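Local coordinates for protein Agap007691-pb (Anopheles gambiae, PDB 5C98) that belongs to the serpin family and may therefore act as an inhibitor of serine proteases, though its own function is not established, at residues 271-283 with 344-356. Numbering follows the deposited sequence.
Sequences SCWTDLKLPKFFV and SEFEFHANRPFMF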
loop_
_atom_site.group_PDB
_atom_site.type_symbol
_atom_site.label_atom_id
_atom_site.label_comp_id
_atom_site.label_asym_id
_atom_site.label_seq_id
_atom_site.Cartn_x
_atom_site.Cartn_y
_atom_site.Cartn_z
ATOM N N SER A 271 0.865 21.193 -16.974
ATOM C CA SER A 271 -0.562 21.386 -16.777
ATOM C C SER A 271 -1.220 21.733 -18.102
ATOM O O SER A 271 -0.698 22.530 -18.885
ATOM C CB SER A 271 -0.816 22.515 -15.774
ATOM O OG SER A 271 -0.556 22.093 -14.448
ATOM N N CYS A 272 -2.385 21.136 -18.344
ATOM C CA CYS A 272 -3.010 21.223 -19.648
ATOM C C CYS A 272 -4.492 20.924 -19.489
ATOM O O CYS A 272 -4.865 20.030 -18.738
ATOM C CB CYS A 272 -2.337 20.194 -20.556
ATOM S SG CYS A 272 -3.027 20.090 -22.162
ATOM N N TRP A 273 -5.335 21.690 -20.177
ATOM C CA TRP A 273 -6.762 21.408 -20.140
ATOM C C TRP A 273 -7.006 20.050 -20.788
ATOM O O TRP A 273 -6.657 19.844 -21.957
ATOM C CB TRP A 273 -7.547 22.514 -20.838
ATOM C CG TRP A 273 -7.755 23.707 -19.942
ATOM C CD1 TRP A 273 -7.226 24.959 -20.095
ATOM C CD2 TRP A 273 -8.534 23.745 -18.740
ATOM N NE1 TRP A 273 -7.637 25.772 -19.068
ATOM C CE2 TRP A 273 -8.441 25.054 -18.222
ATOM C CE3 TRP A 273 -9.308 22.802 -18.055
ATOM C CZ2 TRP A 273 -9.093 25.443 -17.053
ATOM C CZ3 TRP A 273 -9.953 23.188 -16.894
ATOM C CH2 TRP A 273 -9.841 24.497 -16.403
ATOM N N THR A 274 -7.561 19.118 -20.009
ATOM C CA THR A 274 -7.640 17.715 -20.406
ATOM C C THR A 274 -9.067 17.224 -20.304
ATOM O O THR A 274 -9.730 17.433 -19.285
ATOM C CB THR A 274 -6.771 16.870 -19.476
ATOM O OG1 THR A 274 -5.411 17.288 -19.597
ATOM C CG2 THR A 274 -6.875 15.360 -19.804
ATOM N N ASP A 275 -9.533 16.548 -21.351
ATOM C CA ASP A 275 -10.815 15.866 -21.300
ATOM C C ASP A 275 -10.570 14.517 -20.648
ATOM O O ASP A 275 -9.938 13.630 -21.235
ATOM C CB ASP A 275 -11.424 15.699 -22.687
ATOM C CG ASP A 275 -12.849 15.247 -22.606
ATOM O OD1 ASP A 275 -13.073 14.035 -22.541
ATOM O OD2 ASP A 275 -13.748 16.116 -22.538
ATOM N N LEU A 276 -11.024 14.403 -19.406
ATOM C CA LEU A 276 -10.677 13.298 -18.530
ATOM C C LEU A 276 -11.895 12.415 -18.303
ATOM O O LEU A 276 -12.965 12.910 -17.939
ATOM C CB LEU A 276 -10.177 13.873 -17.200
ATOM C CG LEU A 276 -9.727 12.937 -16.082
ATOM C CD1 LEU A 276 -8.551 12.119 -16.511
ATOM C CD2 LEU A 276 -9.381 13.753 -14.863
ATOM N N LYS A 277 -11.717 11.110 -18.491
ATOM C CA LYS A 277 -12.710 10.112 -18.153
ATOM C C LYS A 277 -12.041 9.036 -17.326
ATOM O O LYS A 277 -10.941 8.601 -17.651
ATOM C CB LYS A 277 -13.362 9.502 -19.375
ATOM C CG LYS A 277 -14.216 10.496 -20.125
ATOM C CD LYS A 277 -14.932 9.801 -21.240
ATOM C CE LYS A 277 -16.078 10.615 -21.788
ATOM N NZ LYS A 277 -16.924 9.775 -22.680
ATOM N N LEU A 278 -12.713 8.629 -16.243
ATOM C CA LEU A 278 -12.142 7.682 -15.280
ATOM C C LEU A 278 -13.323 6.944 -14.670
ATOM O O LEU A 278 -14.310 7.590 -14.315
ATOM C CB LEU A 278 -11.415 8.471 -14.176
ATOM C CG LEU A 278 -10.598 7.768 -13.100
ATOM C CD1 LEU A 278 -9.283 7.261 -13.667
ATOM C CD2 LEU A 278 -10.307 8.710 -11.935
ATOM N N PRO A 279 -13.279 5.623 -14.510
ATOM C CA PRO A 279 -14.349 4.975 -13.739
ATOM C C PRO A 279 -14.413 5.511 -12.316
ATOM O O PRO A 279 -13.396 5.867 -11.717
ATOM C CB PRO A 279 -13.966 3.490 -13.761
ATOM C CG PRO A 279 -12.523 3.474 -14.046
ATOM C CD PRO A 279 -12.230 4.665 -14.896
ATOM N N LYS A 280 -15.636 5.589 -11.780
ATOM C CA LYS A 280 -15.826 5.856 -10.355
ATOM C C LYS A 280 -15.498 4.549 -9.650
ATOM O O LYS A 280 -16.332 3.651 -9.579
ATOM C CB LYS A 280 -17.261 6.297 -10.088
ATOM C CG LYS A 280 -17.490 6.793 -8.690
ATOM C CD LYS A 280 -18.957 7.122 -8.455
ATOM C CE LYS A 280 -19.239 7.299 -6.974
ATOM N NZ LYS A 280 -19.086 8.708 -6.531
ATOM N N PHE A 281 -14.274 4.413 -9.138
ATOM C CA PHE A 281 -13.782 3.115 -8.721
ATOM C C PHE A 281 -13.246 3.179 -7.305
ATOM O O PHE A 281 -12.962 4.247 -6.752
ATOM C CB PHE A 281 -12.670 2.546 -9.664
ATOM C CG PHE A 281 -11.302 3.156 -9.468
ATOM C CD1 PHE A 281 -10.947 4.368 -10.043
ATOM C CD2 PHE A 281 -10.343 2.505 -8.702
ATOM C CE1 PHE A 281 -9.707 4.928 -9.862
ATOM C CE2 PHE A 281 -9.065 3.068 -8.520
ATOM C CZ PHE A 281 -8.753 4.278 -9.082
ATOM N N PHE A 282 -13.117 1.996 -6.730
ATOM C CA PHE A 282 -12.340 1.830 -5.519
ATOM C C PHE A 282 -11.545 0.546 -5.665
ATOM O O PHE A 282 -11.842 -0.310 -6.507
ATOM C CB PHE A 282 -13.230 1.770 -4.286
ATOM C CG PHE A 282 -13.955 0.477 -4.147
ATOM C CD1 PHE A 282 -15.114 0.238 -4.850
ATOM C CD2 PHE A 282 -13.452 -0.510 -3.307
ATOM C CE1 PHE A 282 -15.780 -0.961 -4.711
ATOM C CE2 PHE A 282 -14.094 -1.712 -3.175
ATOM C CZ PHE A 282 -15.272 -1.938 -3.882
ATOM N N VAL A 283 -10.519 0.439 -4.824
ATOM C CA VAL A 283 -9.767 -0.794 -4.654
ATOM C C VAL A 283 -9.634 -0.990 -3.158
ATOM O O VAL A 283 -9.228 -0.071 -2.446
ATOM C CB VAL A 283 -8.385 -0.750 -5.338
ATOM C CG1 VAL A 283 -7.564 -2.000 -5.042
ATOM C CG2 VAL A 283 -8.556 -0.629 -6.831
ATOM N N SER A 344 -10.044 22.178 -24.357
ATOM C CA SER A 344 -9.190 21.075 -23.919
ATOM C C SER A 344 -8.180 20.694 -25.003
ATOM O O SER A 344 -8.499 20.686 -26.189
ATOM C CB SER A 344 -10.030 19.852 -23.530
ATOM O OG SER A 344 -9.826 18.788 -24.442
ATOM N N GLU A 345 -6.959 20.374 -24.572
ATOM C CA GLU A 345 -5.834 20.118 -25.466
ATOM C C GLU A 345 -5.215 18.735 -25.278
ATOM O O GLU A 345 -4.154 18.452 -25.852
ATOM C CB GLU A 345 -4.758 21.174 -25.238
ATOM C CG GLU A 345 -5.245 22.586 -25.447
ATOM C CD GLU A 345 -4.120 23.598 -25.410
ATOM O OE1 GLU A 345 -3.315 23.550 -24.458
ATOM O OE2 GLU A 345 -4.042 24.433 -26.339
ATOM N N PHE A 346 -5.840 17.870 -24.484
ATOM C CA PHE A 346 -5.335 16.530 -24.231
ATOM C C PHE A 346 -6.562 15.700 -23.900
ATOM O O PHE A 346 -7.503 16.210 -23.291
ATOM C CB PHE A 346 -4.328 16.540 -23.070
ATOM C CG PHE A 346 -3.620 15.231 -22.852
ATOM C CD1 PHE A 346 -2.862 14.662 -23.857
ATOM C CD2 PHE A 346 -3.681 14.589 -21.624
ATOM C CE1 PHE A 346 -2.208 13.470 -23.662
ATOM C CE2 PHE A 346 -3.017 13.387 -21.420
ATOM C CZ PHE A 346 -2.281 12.833 -22.442
ATOM N N GLU A 347 -6.593 14.456 -24.369
ATOM C CA GLU A 347 -7.622 13.509 -23.980
ATOM C C GLU A 347 -6.978 12.429 -23.140
ATOM O O GLU A 347 -5.911 11.900 -23.491
ATOM C CB GLU A 347 -8.367 12.902 -25.181
ATOM C CG GLU A 347 -9.444 13.849 -25.739
ATOM C CD GLU A 347 -10.396 13.224 -26.763
ATOM O OE1 GLU A 347 -11.059 14.008 -27.474
ATOM O OE2 GLU A 347 -10.508 11.980 -26.847
ATOM N N PHE A 348 -7.625 12.109 -22.028
ATOM C CA PHE A 348 -7.196 10.991 -21.183
ATOM C C PHE A 348 -8.455 10.246 -20.779
ATOM O O PHE A 348 -9.102 10.587 -19.798
ATOM C CB PHE A 348 -6.427 11.497 -19.968
ATOM C CG PHE A 348 -5.799 10.407 -19.143
ATOM C CD1 PHE A 348 -6.482 9.795 -18.109
ATOM C CD2 PHE A 348 -4.483 10.043 -19.383
ATOM C CE1 PHE A 348 -5.862 8.846 -17.342
ATOM C CE2 PHE A 348 -3.879 9.086 -18.632
ATOM C CZ PHE A 348 -4.559 8.491 -17.603
ATOM N N HIS A 349 -8.790 9.223 -21.540
ATOM C CA HIS A 349 -9.990 8.422 -21.328
ATOM C C HIS A 349 -9.560 7.053 -20.836
ATOM O O HIS A 349 -9.169 6.186 -21.621
ATOM C CB HIS A 349 -10.809 8.366 -22.609
ATOM C CG HIS A 349 -11.431 9.670 -22.961
ATOM N ND1 HIS A 349 -12.197 9.850 -24.091
ATOM C CD2 HIS A 349 -11.387 10.875 -22.345
ATOM C CE1 HIS A 349 -12.620 11.098 -24.139
ATOM N NE2 HIS A 349 -12.139 11.741 -23.092
ATOM N N ALA A 350 -9.597 6.877 -19.523
ATOM C CA ALA A 350 -9.098 5.662 -18.887
ATOM C C ALA A 350 -10.214 4.625 -18.916
ATOM O O ALA A 350 -10.961 4.439 -17.954
ATOM C CB ALA A 350 -8.611 5.958 -17.476
ATOM N N ASN A 351 -10.328 3.944 -20.060
ATOM C CA ASN A 351 -11.370 2.959 -20.337
ATOM C C ASN A 351 -10.783 1.584 -20.551
ATOM O O ASN A 351 -11.421 0.721 -21.159
ATOM C CB ASN A 351 -12.191 3.385 -21.550
ATOM C CG ASN A 351 -11.330 3.700 -22.750
ATOM O OD1 ASN A 351 -10.185 3.241 -22.858
ATOM N ND2 ASN A 351 -11.863 4.522 -23.653
ATOM N N ARG A 352 -9.565 1.383 -20.078
ATOM C CA ARG A 352 -8.869 0.112 -20.118
ATOM C C ARG A 352 -7.962 0.063 -18.909
ATOM O O ARG A 352 -7.753 1.092 -18.251
ATOM C CB ARG A 352 -8.060 -0.058 -21.408
ATOM C CG ARG A 352 -7.278 1.090 -21.819
ATOM C CD ARG A 352 -6.844 0.906 -23.294
ATOM N NE ARG A 352 -5.823 1.879 -23.640
ATOM C CZ ARG A 352 -6.078 3.145 -23.946
ATOM N NH1 ARG A 352 -7.339 3.586 -24.011
ATOM N NH2 ARG A 352 -5.106 3.971 -24.227
ATOM N N PRO A 353 -7.462 -1.110 -18.546
ATOM C CA PRO A 353 -6.725 -1.259 -17.288
ATOM C C PRO A 353 -5.590 -0.275 -17.152
ATOM O O PRO A 353 -4.845 -0.009 -18.105
ATOM C CB PRO A 353 -6.210 -2.697 -17.349
ATOM C CG PRO A 353 -7.297 -3.396 -18.151
ATOM C CD PRO A 353 -7.691 -2.411 -19.204
ATOM N N PHE A 354 -5.432 0.244 -15.938
ATOM C CA PHE A 354 -4.424 1.250 -15.676
ATOM C C PHE A 354 -3.757 0.976 -14.338
ATOM O O PHE A 354 -4.288 0.250 -13.486
ATOM C CB PHE A 354 -5.024 2.669 -15.719
ATOM C CG PHE A 354 -6.156 2.913 -14.740
ATOM C CD1 PHE A 354 -5.924 3.289 -13.442
ATOM C CD2 PHE A 354 -7.466 2.785 -15.160
ATOM C CE1 PHE A 354 -7.013 3.521 -12.570
ATOM C CE2 PHE A 354 -8.550 3.010 -14.312
ATOM C CZ PHE A 354 -8.320 3.395 -13.020
ATOM N N MET A 355 -2.579 1.555 -14.176
ATOM C CA MET A 355 -1.824 1.536 -12.934
ATOM C C MET A 355 -1.932 2.912 -12.279
ATOM O O MET A 355 -2.034 3.942 -12.961
ATOM C CB MET A 355 -0.344 1.212 -13.226
ATOM C CG MET A 355 0.605 1.295 -12.041
ATOM S SD MET A 355 2.252 0.790 -12.642
ATOM C CE MET A 355 3.176 0.950 -11.117
ATOM N N PHE A 356 -1.908 2.931 -10.946
ATOM C CA PHE A 356 -1.913 4.185 -10.216
ATOM C C PHE A 356 -0.829 4.180 -9.148
ATOM O O PHE A 356 -0.452 3.135 -8.616
ATOM C CB PHE A 356 -3.300 4.479 -9.602
ATOM C CG PHE A 356 -3.772 3.455 -8.630
ATOM C CD1 PHE A 356 -3.373 3.483 -7.312
ATOM C CD2 PHE A 356 -4.654 2.467 -9.042
ATOM C CE1 PHE A 356 -3.831 2.501 -6.411
ATOM C CE2 PHE A 356 -5.118 1.511 -8.155
ATOM C CZ PHE A 356 -4.707 1.520 -6.853
HETATM O O HOH W 1 -4.443 23.737 -21.758
#
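Asp275 and His349 meet where 271-279 and 346-349 run side by side as parallel strands of the serpin fold. Segment 344-356 begins just after a gap in the model, in the region where serpins carry the reactive-centre loop. Backbone bonds alternate along the pair. Asp275 N donates to Phe346 O, and Asp275 O takes an almost straight bond from Phe348 N (2.9 Å). Lys277 repeats the pattern with Phe348 O and Ala350 N.

Asp275, Lys277 and His349 lie on one face of this ladder. The His349 NE2 hydrogen bond to Asp275 OD1 is short, 2.5 Å. It uses the anti lone pair of OD1 and lies close to the ring plane, with carboxylate and ring turned 62° apart. His209 NE2 binds OD2, so both carboxylate oxygens are engaged.

Lys277 can be followed along its chain. CG stands anti to the carbonyl carbon (chi1 -67°), and the rest is extended. CB lies 3.8 Å from His349 CD2. CG comes closer to the same CD2, at 3.6 Å. CD sits over the ring centre in a CH-pi contact, 3.7 Å from the centroid. NZ goes on to a salt bridge with Glu193. The imidazole is thus held at its edge by Asp275 and covered on one face by the lysine chain.

Thr274, Leu276, Phe346 and Phe348 occupy the other face. Leu276 and Phe348 lie alongside each other, and Phe348 also packs on Val227 of strand 224-230 and Val241 of strand 237-244.

Farther along, Ala350 centres an inverse gamma turn. The chain then reaches strand 354-356. Phe354 points its edge at the face of Phe281 in a T-shaped pair, with planes at 76°. Its CZ lies 3.8 Å from Phe281 CE1, toward the rim of that ring.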